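Local structure of acetate CoA-transferase subunit beta (Escherichia coli DH5[alpha], 5DBN) at residues Q102-V113 against L151-H162. The protein catalyses, as the beta subunit of acetate CoA-transferase, the transfer of CoA from acetyl-CoA to acetoacetate and other short-chain fatty acids through a covalent enzyme-CoA intermediate. Numbering follows the deposited sequence.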
loop_
_atom_site.group_PDB
_atom_site.type_symbol
_atom_site.label_atom_id
_atom_site.label_comp_id
_atom_site.label_asym_id
_atom_site.label_seq_id
_atom_site.Cartn_x
_atom_site.Cartn_y
_atom_site.Cartn_z
ATOM N N GLN B 102 30.103 -8.672 10.196
ATOM C CA GLN B 102 30.853 -9.532 9.291
ATOM C C GLN B 102 30.414 -9.364 7.837
ATOM O O GLN B 102 29.238 -9.134 7.547
ATOM C CB GLN B 102 30.707 -10.999 9.709
ATOM C CG GLN B 102 31.348 -11.319 11.049
ATOM C CD GLN B 102 31.290 -12.788 11.406
ATOM O OE1 GLN B 102 30.519 -13.557 10.832
ATOM N NE2 GLN B 102 32.120 -13.185 12.365
ATOM N N VAL B 103 31.384 -9.484 6.934
ATOM C CA VAL B 103 31.140 -9.512 5.496
ATOM C C VAL B 103 32.058 -10.578 4.909
ATOM O O VAL B 103 33.151 -10.795 5.432
ATOM C CB VAL B 103 31.413 -8.140 4.834
ATOM C CG1 VAL B 103 31.152 -8.199 3.333
ATOM C CG2 VAL B 103 30.563 -7.057 5.479
ATOM N N ASP B 104 31.625 -11.253 3.845
ATOM C CA ASP B 104 32.463 -12.283 3.232
ATOM C C ASP B 104 32.571 -12.177 1.713
ATOM O O ASP B 104 31.937 -11.328 1.083
ATOM C CB ASP B 104 31.959 -13.682 3.619
ATOM C CG ASP B 104 30.519 -13.939 3.201
ATOM O OD1 ASP B 104 30.045 -13.340 2.213
ATOM O OD2 ASP B 104 29.859 -14.766 3.864
ATOM N N GLU B 105 33.399 -13.050 1.145
ATOM C CA GLU B 105 33.720 -13.030 -0.277
ATOM C C GLU B 105 32.490 -13.221 -1.160
ATOM O O GLU B 105 32.489 -12.822 -2.325
ATOM C CB GLU B 105 34.753 -14.119 -0.592
ATOM C CG GLU B 105 34.265 -15.532 -0.301
ATOM C CD GLU B 105 35.372 -16.571 -0.353
ATOM O OE1 GLU B 105 36.510 -16.261 0.062
ATOM O OE2 GLU B 105 35.100 -17.705 -0.803
ATOM N N GLU B 106 31.447 -13.831 -0.604
ATOM C CA GLU B 106 30.196 -14.029 -1.329
ATOM C C GLU B 106 29.258 -12.838 -1.147
ATOM O O GLU B 106 28.071 -12.919 -1.468
ATOM C CB GLU B 106 29.509 -15.317 -0.869
ATOM C CG GLU B 106 30.338 -16.571 -1.105
ATOM C CD GLU B 106 30.599 -16.830 -2.580
ATOM O OE1 GLU B 106 29.702 -16.550 -3.403
ATOM O OE2 GLU B 106 31.704 -17.309 -2.917
ATOM N N ALA B 107 29.802 -11.743 -0.626
ATOM C CA ALA B 107 29.060 -10.500 -0.425
ATOM C C ALA B 107 27.897 -10.654 0.557
ATOM O O ALA B 107 26.992 -9.819 0.585
ATOM C CB ALA B 107 28.548 -9.967 -1.766
ATOM N N ASN B 108 27.931 -11.701 1.376
ATOM C CA ASN B 108 26.930 -11.867 2.424
ATOM C C ASN B 108 27.183 -10.867 3.546
ATOM O O ASN B 108 28.307 -10.396 3.719
ATOM C CB ASN B 108 26.940 -13.293 2.977
ATOM C CG ASN B 108 26.736 -14.341 1.900
ATOM O OD1 ASN B 108 25.992 -14.129 0.943
ATOM N ND2 ASN B 108 27.397 -15.483 2.052
ATOM N N LEU B 109 26.135 -10.540 4.299
ATOM C CA LEU B 109 26.237 -9.570 5.386
ATOM C C LEU B 109 25.601 -10.095 6.664
ATOM O O LEU B 109 24.556 -10.742 6.633
ATOM C CB LEU B 109 25.574 -8.249 4.995
ATOM C CG LEU B 109 25.556 -7.153 6.067
ATOM C CD1 LEU B 109 26.965 -6.669 6.381
ATOM C CD2 LEU B 109 24.665 -6.002 5.646
ATOM N N ALA B 110 26.252 -9.805 7.785
ATOM C CA ALA B 110 25.697 -10.051 9.108
ATOM C C ALA B 110 25.922 -8.807 9.961
ATOM O O ALA B 110 27.066 -8.392 10.160
ATOM C CB ALA B 110 26.340 -11.270 9.746
ATOM N N ASN B 111 24.843 -8.196 10.444
ATOM C CA ASN B 111 24.970 -6.961 11.215
ATOM C C ASN B 111 23.763 -6.666 12.101
ATOM O O ASN B 111 23.483 -5.504 12.402
ATOM C CB ASN B 111 25.213 -5.773 10.273
ATOM C CG ASN B 111 23.946 -5.290 9.578
ATOM O OD1 ASN B 111 23.005 -6.049 9.360
ATOM N ND2 ASN B 111 23.929 -4.013 9.219
ATOM N N TRP B 112 23.058 -7.712 12.527
ATOM C CA TRP B 112 21.889 -7.535 13.385
ATOM C C TRP B 112 21.899 -8.430 14.620
ATOM O O TRP B 112 21.068 -8.260 15.510
ATOM C CB TRP B 112 20.604 -7.775 12.586
ATOM C CG TRP B 112 20.330 -9.207 12.233
ATOM C CD1 TRP B 112 20.864 -9.911 11.195
ATOM C CD2 TRP B 112 19.440 -10.105 12.909
ATOM N NE1 TRP B 112 20.365 -11.191 11.183
ATOM C CE2 TRP B 112 19.488 -11.335 12.226
ATOM C CE3 TRP B 112 18.608 -9.986 14.026
ATOM C CZ2 TRP B 112 18.739 -12.441 12.623
ATOM C CZ3 TRP B 112 17.864 -11.085 14.418
ATOM C CH2 TRP B 112 17.935 -12.296 13.719
ATOM N N VAL B 113 22.830 -9.376 14.689
ATOM C CA VAL B 113 22.904 -10.241 15.860
ATOM C C VAL B 113 24.265 -10.916 16.008
ATOM O O VAL B 113 24.868 -11.365 15.031
ATOM C CB VAL B 113 21.793 -11.322 15.822
ATOM C CG1 VAL B 113 21.902 -12.169 14.560
ATOM C CG2 VAL B 113 21.837 -12.197 17.072
ATOM N N LEU B 151 35.491 -12.214 6.235
ATOM C CA LEU B 151 35.746 -13.658 6.246
ATOM C C LEU B 151 35.454 -14.361 4.921
ATOM O O LEU B 151 34.976 -13.749 3.973
ATOM C CB LEU B 151 34.909 -14.309 7.349
ATOM C CG LEU B 151 35.022 -13.666 8.733
ATOM C CD1 LEU B 151 34.029 -14.301 9.697
ATOM C CD2 LEU B 151 36.445 -13.770 9.267
ATOM N N ARG B 152 35.763 -15.653 4.860
ATOM C CA ARG B 152 35.382 -16.480 3.719
ATOM C C ARG B 152 33.882 -16.729 3.729
ATOM O O ARG B 152 33.233 -16.747 2.686
ATOM C CB ARG B 152 36.132 -17.810 3.733
ATOM C CG ARG B 152 37.614 -17.686 3.437
ATOM C CD ARG B 152 38.296 -19.041 3.463
ATOM N NE ARG B 152 39.708 -18.943 3.106
ATOM C CZ ARG B 152 40.512 -19.988 2.936
ATOM N NH1 ARG B 152 40.052 -21.220 3.100
ATOM N NH2 ARG B 152 41.783 -19.800 2.604
ATOM N N ARG B 153 33.344 -16.928 4.927
ATOM C CA ARG B 153 31.921 -17.163 5.114
ATOM C C ARG B 153 31.523 -16.659 6.490
ATOM O O ARG B 153 32.167 -16.996 7.483
ATOM C CB ARG B 153 31.590 -18.650 4.967
ATOM C CG ARG B 153 30.128 -19.011 5.226
ATOM C CD ARG B 153 29.184 -18.257 4.298
ATOM N NE ARG B 153 27.811 -18.762 4.362
ATOM C CZ ARG B 153 26.892 -18.364 5.239
ATOM N NH1 ARG B 153 27.178 -17.444 6.152
ATOM N NH2 ARG B 153 25.675 -18.890 5.202
ATOM N N CYS B 154 30.472 -15.848 6.546
ATOM C CA CYS B 154 29.989 -15.321 7.816
ATOM C C CYS B 154 29.625 -16.473 8.746
ATOM O O CYS B 154 29.001 -17.443 8.321
ATOM C CB CYS B 154 28.778 -14.413 7.600
ATOM S SG CYS B 154 29.138 -12.876 6.716
ATOM N N THR B 155 30.025 -16.367 10.010
ATOM C CA THR B 155 29.694 -17.387 11.000
ATOM C C THR B 155 28.485 -16.930 11.810
ATOM O O THR B 155 27.777 -17.746 12.398
ATOM C CB THR B 155 30.886 -17.687 11.942
ATOM O OG1 THR B 155 30.566 -18.797 12.790
ATOM C CG2 THR B 155 31.231 -16.479 12.792
ATOM N N MET B 156 28.256 -15.620 11.835
ATOM C CA MET B 156 27.106 -15.053 12.526
ATOM C C MET B 156 25.885 -15.062 11.605
ATOM O O MET B 156 26.032 -15.143 10.385
ATOM C CB MET B 156 27.405 -13.629 12.994
ATOM C CG MET B 156 28.591 -13.521 13.937
ATOM S SD MET B 156 28.862 -11.829 14.504
ATOM C CE MET B 156 30.337 -12.031 15.495
ATOM N N PRO B 157 24.674 -14.979 12.185
ATOM C CA PRO B 157 23.446 -14.984 11.380
ATOM C C PRO B 157 23.406 -13.861 10.345
ATOM O O PRO B 157 23.647 -12.697 10.672
ATOM C CB PRO B 157 22.341 -14.802 12.426
ATOM C CG PRO B 157 22.934 -15.302 13.695
ATOM C CD PRO B 157 24.382 -14.944 13.629
ATOM N N LEU B 158 23.101 -14.218 9.103
ATOM C CA LEU B 158 23.118 -13.258 8.009
ATOM C C LEU B 158 21.989 -12.240 8.110
ATOM O O LEU B 158 20.889 -12.552 8.564
ATOM C CB LEU B 158 23.018 -13.977 6.664
ATOM C CG LEU B 158 24.123 -14.969 6.306
ATOM C CD1 LEU B 158 23.879 -15.542 4.920
ATOM C CD2 LEU B 158 25.487 -14.313 6.375
ATOM N N THR B 159 22.288 -11.015 7.698
ATOM C CA THR B 159 21.271 -10.004 7.461
ATOM C C THR B 159 20.690 -10.244 6.073
ATOM O O THR B 159 19.489 -10.099 5.846
ATOM C CB THR B 159 21.850 -8.581 7.555
ATOM O OG1 THR B 159 22.421 -8.383 8.853
ATOM C CG2 THR B 159 20.775 -7.536 7.306
ATOM N N ALA B 160 21.569 -10.611 5.147
ATOM C CA ALA B 160 21.180 -10.939 3.784
ATOM C C ALA B 160 22.318 -11.672 3.090
ATOM O O ALA B 160 23.439 -11.707 3.597
ATOM C CB ALA B 160 20.812 -9.687 3.018
ATOM N N GLN B 161 22.024 -12.255 1.933
ATOM C CA GLN B 161 23.034 -12.950 1.147
ATOM C C GLN B 161 23.280 -12.222 -0.170
ATOM O O GLN B 161 22.340 -11.755 -0.816
ATOM C CB GLN B 161 22.610 -14.397 0.881
ATOM C CG GLN B 161 21.298 -14.539 0.130
ATOM C CD GLN B 161 20.942 -15.988 -0.146
ATOM O OE1 GLN B 161 21.585 -16.903 0.366
ATOM N NE2 GLN B 161 19.917 -16.201 -0.963
ATOM N N HIS B 162 24.552 -12.121 -0.549
ATOM C CA HIS B 162 24.953 -11.544 -1.832
ATOM C C HIS B 162 24.411 -10.132 -2.052
ATOM O O HIS B 162 23.953 -9.807 -3.148
ATOM C CB HIS B 162 24.484 -12.450 -2.973
ATOM C CG HIS B 162 24.690 -13.910 -2.709
ATOM N ND1 HIS B 162 25.940 -14.474 -2.574
ATOM C CD2 HIS B 162 23.802 -14.922 -2.568
ATOM C CE1 HIS B 162 25.813 -15.771 -2.352
ATOM N NE2 HIS B 162 24.527 -16.069 -2.345
#
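Gln102 and Asp104 reach the 151-162 loop through different first torsions: CG of Gln102 lies opposite its carbonyl carbon (chi1 -66°), and the extended chain carries OE1 to the N-H groups of Thr155 and Met156, whereas CG of Asp104 sits between backbone N and carbonyl carbon (chi1 59°), which holds the carboxylate between Asn108 and Cys154 N. Both belong to a beta hairpin, 102-104 and 109-110, whose type I turn runs from Asp104 to Ala107; strand 150-151 adds a parallel edge, and the loop after it wraps round to the other edge. A long, uncharged amide suits Gln102, because its OE1 takes both N-H groups: Thr155 N at 3.0 Å in the carbonyl plane, and Met156 N from above it. Asp104 divides its carboxylate. OD1 accepts Asn108 N just past the turn, while OD2 receives Asn108 ND2 on its syn side and, through its anti lone pair, Cys154 N at 3.0 Å. Asn108 passes the link on, its OD1 accepting His162 N at 2.9 Å while also lying over one face of the imidazole. ND1-H of that ring bonds to Glu106 O, which is tilted from the ring plane. On the far edge of the hairpin, Leu109 N bonds to Ala160 O at 3.0 Å, and Thr159 and Ala160 both face Leu109 in a classic beta bulge. Asn111, roughly 10 Å from the predicted active-site Glu46 between side chains, anchors ND2 on Gly99 O. The indole NE1 of Trp112 donates to Leu158 O at 3.0 Å, approaching from above that carbonyl's plane.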